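Long-range contacts in separin (Saccharomyces cerevisiae, PDB 5U1T), which acts as a caspase-like cysteine protease that cleaves the cohesin subunit MCD1/SCC1 at anaphase onset and is held inactive by securin for most of the cell cycle: residues E97-F102 with H111-I116; L145-L150 with V185-K190. All blocks are in the same frame, centred on the assembly; numbering follows the deposited sequence.

Interaction 1. Residues E97-F102 with H111-I116; sequences EIIFLF and HSLKNI
Ser112, whose backbone is met by the end of Ile99, holds the N-cap position of the short helix that follows. Its OG receives two weak bonds from backbone amides, Lys114 N at 3.2 Å and Asn115 N, and the latter has a second weak acceptor in Ser112 O. The isoleucine arrives extended: chi2 of 165° places CD1 anti to CA and carries it out to Ser112, 3.7 Å from that residue's C. Farther back along the same side chain, Ile99 CG1 lies 4.0 Å from Ser112 O and also borders Leu113 CD2 and Ile116 CG1. An alanine in place of Ile99 would probably open a gap beside the Ser112 backbone, where CD1 and CG1 now pack, and cost Leu113 CD2 and Ile116 CG1 their contact with CG1.

Two consecutive helices joined by a short connection pack on each other here, in the helical part of separase: helix 91-103 ends, the chain loops back, and helix 113-117 packs against the helix it has just left. No hydrogen bond joins the two segments, and apolar side chains make the closure. Ile98 presents its CG2 branch, 3.8 Å from Ile116 CG1 and 4.0 Å from Leu113 CD2, and its side chain crosses that of Leu113 at about a right angle. In Ile116 a chi2 of -48° turns CD1 into a position 3.5 Å from Phe102 CB and equally close to CG, oblique to the ring. The two side chains slide past each other in opposite directions. Beyond these segments, Ile98 also packs on Ile82 of helix 69-87 and on Leu132, Leu135 and Ile139 of helix 129-142. Just before Ile98, Glu97 OE1 is hydrogen-bonded to His78 NE2, tying helix 91-103 to helix 69-87.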
loop_
_atom_site.group_PDB
_atom_site.type_symbol
_atom_site.label_atom_id
_atom_site.label_comp_id
_atom_site.label_asym_id
_atom_site.label_seq_id
_atom_site.Cartn_x
_atom_site.Cartn_y
_atom_site.Cartn_z
ATOM N N GLU A 97 -4.877 55.154 -33.792
ATOM C CA GLU A 97 -4.053 53.959 -33.973
ATOM C C GLU A 97 -2.993 53.791 -32.879
ATOM O O GLU A 97 -2.700 52.665 -32.474
ATOM C CB GLU A 97 -3.357 53.970 -35.329
ATOM C CG GLU A 97 -4.226 53.515 -36.462
ATOM C CD GLU A 97 -4.597 52.068 -36.344
ATOM O OE1 GLU A 97 -3.881 51.317 -35.633
ATOM O OE2 GLU A 97 -5.607 51.678 -36.962
ATOM N N ILE A 98 -2.419 54.904 -32.423
ATOM C CA ILE A 98 -1.443 54.917 -31.337
ATOM C C ILE A 98 -2.084 54.399 -30.054
ATOM O O ILE A 98 -1.578 53.479 -29.394
ATOM C CB ILE A 98 -0.880 56.351 -31.103
ATOM C CG1 ILE A 98 0.106 56.745 -32.215
ATOM C CG2 ILE A 98 -0.263 56.497 -29.718
ATOM C CD1 ILE A 98 0.919 57.982 -31.912
ATOM N N ILE A 99 -3.210 55.011 -29.708
ATOM C CA ILE A 99 -4.023 54.594 -28.570
ATOM C C ILE A 99 -4.408 53.094 -28.642
ATOM O O ILE A 99 -4.282 52.379 -27.653
ATOM C CB ILE A 99 -5.269 55.509 -28.478
ATOM C CG1 ILE A 99 -4.806 56.889 -28.023
ATOM C CG2 ILE A 99 -6.318 54.944 -27.532
ATOM C CD1 ILE A 99 -5.830 58.003 -28.218
ATOM N N PHE A 100 -4.832 52.646 -29.822
ATOM C CA PHE A 100 -5.167 51.253 -30.090
ATOM C C PHE A 100 -3.975 50.335 -29.817
ATOM O O PHE A 100 -4.104 49.344 -29.102
ATOM C CB PHE A 100 -5.645 51.121 -31.536
ATOM C CG PHE A 100 -6.020 49.724 -31.953
ATOM C CD1 PHE A 100 -6.732 48.886 -31.109
ATOM C CD2 PHE A 100 -5.697 49.263 -33.235
ATOM C CE1 PHE A 100 -7.093 47.584 -31.521
ATOM C CE2 PHE A 100 -6.059 47.977 -33.656
ATOM C CZ PHE A 100 -6.756 47.135 -32.795
ATOM N N LEU A 101 -2.813 50.696 -30.361
ATOM C CA LEU A 101 -1.583 49.941 -30.168
ATOM C C LEU A 101 -1.271 49.793 -28.673
ATOM O O LEU A 101 -0.884 48.703 -28.189
ATOM C CB LEU A 101 -0.414 50.623 -30.905
ATOM C CG LEU A 101 0.959 49.922 -30.910
ATOM C CD1 LEU A 101 1.779 50.299 -32.141
ATOM C CD2 LEU A 101 1.769 50.193 -29.628
ATOM N N PHE A 102 -1.439 50.896 -27.951
ATOM C CA PHE A 102 -1.111 50.924 -26.540
ATOM C C PHE A 102 -2.098 50.106 -25.721
ATOM O O PHE A 102 -1.697 49.360 -24.833
ATOM C CB PHE A 102 -1.088 52.340 -26.026
ATOM C CG PHE A 102 -0.652 52.458 -24.607
ATOM C CD1 PHE A 102 0.683 52.599 -24.295
ATOM C CD2 PHE A 102 -1.579 52.452 -23.576
ATOM C CE1 PHE A 102 1.091 52.727 -22.984
ATOM C CE2 PHE A 102 -1.180 52.582 -22.258
ATOM C CZ PHE A 102 0.158 52.719 -21.963
ATOM N N HIS A 111 -7.214 56.854 -23.415
ATOM C CA HIS A 111 -8.269 57.333 -24.284
ATOM C C HIS A 111 -8.005 58.771 -24.716
ATOM O O HIS A 111 -8.923 59.514 -25.066
ATOM C CB HIS A 111 -9.641 57.176 -23.617
ATOM C CG HIS A 111 -9.674 57.594 -22.182
ATOM N ND1 HIS A 111 -9.633 56.682 -21.146
ATOM C CD2 HIS A 111 -9.789 58.820 -21.613
ATOM C CE1 HIS A 111 -9.697 57.337 -19.994
ATOM N NE2 HIS A 111 -9.789 58.636 -20.251
ATOM N N SER A 112 -6.723 59.131 -24.704
ATOM C CA SER A 112 -6.212 60.364 -25.287
ATOM C C SER A 112 -4.711 60.228 -25.486
ATOM O O SER A 112 -4.075 59.317 -24.939
ATOM C CB SER A 112 -6.528 61.573 -24.401
ATOM O OG SER A 112 -5.688 61.635 -23.264
ATOM N N LEU A 113 -4.127 61.136 -26.262
ATOM C CA LEU A 113 -2.686 61.089 -26.468
ATOM C C LEU A 113 -1.972 61.460 -25.171
ATOM O O LEU A 113 -0.817 61.109 -24.959
ATOM C CB LEU A 113 -2.274 62.009 -27.612
ATOM C CG LEU A 113 -2.578 61.507 -29.028
ATOM C CD1 LEU A 113 -1.921 62.419 -30.079
ATOM C CD2 LEU A 113 -2.113 60.055 -29.190
ATOM N N LYS A 114 -2.683 62.148 -24.289
ATOM C CA LYS A 114 -2.108 62.597 -23.032
ATOM C C LYS A 114 -1.791 61.392 -22.157
ATOM O O LYS A 114 -0.809 61.390 -21.409
ATOM C CB LYS A 114 -3.068 63.567 -22.337
ATOM C CG LYS A 114 -2.827 63.799 -20.858
ATOM C CD LYS A 114 -4.133 63.549 -20.115
ATOM C CE LYS A 114 -4.026 63.808 -18.629
ATOM N NZ LYS A 114 -5.291 63.377 -17.957
ATOM N N ASN A 115 -2.622 60.360 -22.279
ATOM C CA ASN A 115 -2.438 59.116 -21.535
ATOM C C ASN A 115 -1.204 58.318 -22.028
ATOM O O ASN A 115 -0.477 57.732 -21.230
ATOM C CB ASN A 115 -3.708 58.255 -21.627
ATOM C CG ASN A 115 -4.914 58.860 -20.882
ATOM O OD1 ASN A 115 -4.772 59.512 -19.842
ATOM N ND2 ASN A 115 -6.111 58.604 -21.405
ATOM N N ILE A 116 -0.987 58.308 -23.342
ATOM C CA ILE A 116 0.234 57.799 -23.956
ATOM C C ILE A 116 1.471 58.499 -23.398
ATOM O O ILE A 116 2.376 57.851 -22.859
ATOM C CB ILE A 116 0.208 57.983 -25.490
ATOM C CG1 ILE A 116 -0.988 57.245 -26.098
ATOM C CG2 ILE A 116 1.529 57.565 -26.134
ATOM C CD1 ILE A 116 -1.158 55.803 -25.627
#

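Interaction 2. Residues L145-L150 with V185-K190; sequences LVDEYL and VTTSCK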
loop_
_atom_site.group_PDB
_atom_site.type_symbol
_atom_site.label_atom_id
_atom_site.label_comp_id
_atom_site.label_asym_id
_atom_site.label_seq_id
_atom_site.Cartn_x
_atom_site.Cartn_y
_atom_site.Cartn_z
ATOM N N LEU A 145 -1.832 71.287 -32.119
ATOM C CA LEU A 145 -2.563 71.273 -30.856
ATOM C C LEU A 145 -1.632 71.517 -29.684
ATOM O O LEU A 145 -1.929 71.129 -28.557
ATOM C CB LEU A 145 -3.299 69.949 -30.676
ATOM C CG LEU A 145 -4.347 69.652 -31.737
ATOM C CD1 LEU A 145 -4.904 68.245 -31.529
ATOM C CD2 LEU A 145 -5.449 70.717 -31.721
ATOM N N VAL A 146 -0.511 72.177 -29.953
ATOM C CA VAL A 146 0.508 72.332 -28.934
ATOM C C VAL A 146 -0.034 73.167 -27.776
ATOM O O VAL A 146 0.161 72.825 -26.613
ATOM C CB VAL A 146 1.798 72.948 -29.522
ATOM C CG1 VAL A 146 2.831 73.184 -28.440
ATOM C CG2 VAL A 146 2.375 72.036 -30.605
ATOM N N ASP A 147 -0.756 74.233 -28.099
ATOM C CA ASP A 147 -1.349 75.098 -27.079
ATOM C C ASP A 147 -2.236 74.346 -26.061
ATOM O O ASP A 147 -2.110 74.548 -24.854
ATOM C CB ASP A 147 -2.163 76.221 -27.747
ATOM C CG ASP A 147 -1.331 77.480 -28.018
ATOM O OD1 ASP A 147 -0.153 77.515 -27.578
ATOM O OD2 ASP A 147 -1.861 78.433 -28.658
ATOM N N GLU A 148 -3.129 73.488 -26.546
ATOM C CA GLU A 148 -4.038 72.751 -25.669
ATOM C C GLU A 148 -3.331 71.632 -24.924
ATOM O O GLU A 148 -3.774 71.219 -23.850
ATOM C CB GLU A 148 -5.219 72.172 -26.458
ATOM C CG GLU A 148 -4.975 71.970 -27.951
ATOM C CD GLU A 148 -5.065 73.266 -28.745
ATOM O OE1 GLU A 148 -6.132 73.550 -29.327
ATOM O OE2 GLU A 148 -4.060 74.007 -28.778
ATOM N N TYR A 149 -2.236 71.135 -25.478
ATOM C CA TYR A 149 -1.519 70.048 -24.828
ATOM C C TYR A 149 -0.470 70.555 -23.862
ATOM O O TYR A 149 0.176 69.768 -23.175
ATOM C CB TYR A 149 -0.863 69.155 -25.871
ATOM C CG TYR A 149 -1.691 67.958 -26.262
ATOM C CD1 TYR A 149 -2.597 68.037 -27.304
ATOM C CD2 TYR A 149 -1.563 66.752 -25.595
ATOM C CE1 TYR A 149 -3.355 66.956 -27.676
ATOM C CE2 TYR A 149 -2.322 65.656 -25.962
ATOM C CZ TYR A 149 -3.217 65.764 -27.007
ATOM O OH TYR A 149 -3.987 64.684 -27.388
ATOM N N LEU A 150 -0.314 71.879 -23.811
ATOM C CA LEU A 150 0.880 72.489 -23.225
ATOM C C LEU A 150 1.227 72.007 -21.807
ATOM O O LEU A 150 2.355 71.577 -21.585
ATOM C CB LEU A 150 0.765 74.018 -23.245
ATOM C CG LEU A 150 1.888 74.737 -22.491
ATOM C CD1 LEU A 150 3.267 74.376 -23.056
ATOM C CD2 LEU A 150 1.661 76.220 -22.523
ATOM N N VAL A 185 7.082 76.526 -32.339
ATOM C CA VAL A 185 5.668 76.837 -32.586
ATOM C C VAL A 185 4.894 77.331 -31.370
ATOM O O VAL A 185 3.824 77.912 -31.526
ATOM C CB VAL A 185 4.898 75.622 -33.138
ATOM C CG1 VAL A 185 5.402 75.237 -34.509
ATOM C CG2 VAL A 185 5.002 74.466 -32.180
ATOM N N THR A 186 5.410 77.099 -30.167
ATOM C CA THR A 186 4.637 77.401 -28.966
ATOM C C THR A 186 4.471 78.913 -28.755
ATOM O O THR A 186 5.377 79.717 -29.042
ATOM C CB THR A 186 5.272 76.760 -27.708
ATOM O OG1 THR A 186 4.461 77.041 -26.562
ATOM C CG2 THR A 186 6.673 77.287 -27.475
ATOM N N THR A 187 3.292 79.300 -28.275
ATOM C CA THR A 187 3.013 80.702 -28.019
ATOM C C THR A 187 3.349 81.030 -26.568
ATOM O O THR A 187 3.197 82.175 -26.128
ATOM C CB THR A 187 1.531 81.077 -28.323
ATOM O OG1 THR A 187 0.644 80.173 -27.660
ATOM C CG2 THR A 187 1.246 81.021 -29.820
ATOM N N SER A 188 3.812 80.028 -25.825
ATOM C CA SER A 188 4.252 80.267 -24.457
ATOM C C SER A 188 5.358 79.324 -24.005
ATOM O O SER A 188 5.625 78.305 -24.645
ATOM C CB SER A 188 3.078 80.160 -23.495
ATOM O OG SER A 188 3.488 80.524 -22.190
ATOM N N CYS A 189 5.995 79.685 -22.894
ATOM C CA CYS A 189 7.028 78.869 -22.259
ATOM C C CYS A 189 8.180 78.506 -23.182
ATOM O O CYS A 189 8.794 77.448 -23.009
ATOM C CB CYS A 189 6.425 77.574 -21.697
ATOM S SG CYS A 189 5.169 77.826 -20.446
ATOM N N LYS A 190 8.467 79.365 -24.155
ATOM C CA LYS A 190 9.568 79.139 -25.090
ATOM C C LYS A 190 10.886 78.896 -24.330
ATOM O O LYS A 190 11.696 78.042 -24.708
ATOM C CB LYS A 190 9.695 80.329 -26.055
ATOM C CG LYS A 190 8.346 80.919 -26.477
ATOM C CD LYS A 190 8.387 81.563 -27.860
ATOM C CE LYS A 190 8.658 80.536 -28.943
ATOM N NZ LYS A 190 8.494 81.083 -30.312
#
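Asp147 and Thr187 supply the one hydrogen bond between these segments. Thr187 OG1 donates to Asp147 OD1 over 2.8 Å; Asp147 OD1 accepts with its syn lone pair, the one on the side of OD2, and OD2 is itself 3.2 Å from Thr187 OG1. Chi1 of 51° puts OG1 between the backbone N and carbonyl carbon of Thr187, and the two side chains cross at about a right angle. Both residues are exposed, so the bond lies at the outer margin of the contact.

Residues 185-190 form the connection between two consecutive helices of the helical domain. Thr186 is the first residue to leave helix 172-185, and Cys189 is at the N-cap position of helix 190-203. This turn is braced from within by Thr186 OG1, which donates to Ser188 O at 2.6 Å, in the carbonyl plane and on a lone pair. Ser188 OG is tied in turn to Glu231 O.

The apolar contacts are made by Val146 and Leu150, both buried. Val146 and Val185 meet methyl to methyl, CG2 to CG2 at 3.9 Å, and both touch Leu141 of helix 129-142. Leu150 reaches the far part of the turn with CD2, 4.3 Å from Ser188 CB and 4.4 Å from Cys189 SG. Phe193 of helix 190-203 packs on Leu150 and Thr186 together.

Interaction 1 closes before interaction 2 opens, so the two follow one another along the chain, their centres 20 Å apart. They meet directly through Tyr149: its OH packs 3.2 Å from Leu113 CB, and its CE2 lies 3.9 Å from Lys114 N. Helix 129-142, which runs between them in sequence, serves both, giving Leu132, Leu135 and Ile139 to interaction 1 and Ile140 and Leu141 to the residues of interaction 2. Both belong to one outlying end of the molecule, with centres about 63 and 81 Å from the centre of the chain, and both are away from Cys1497, probably the catalytic cysteine.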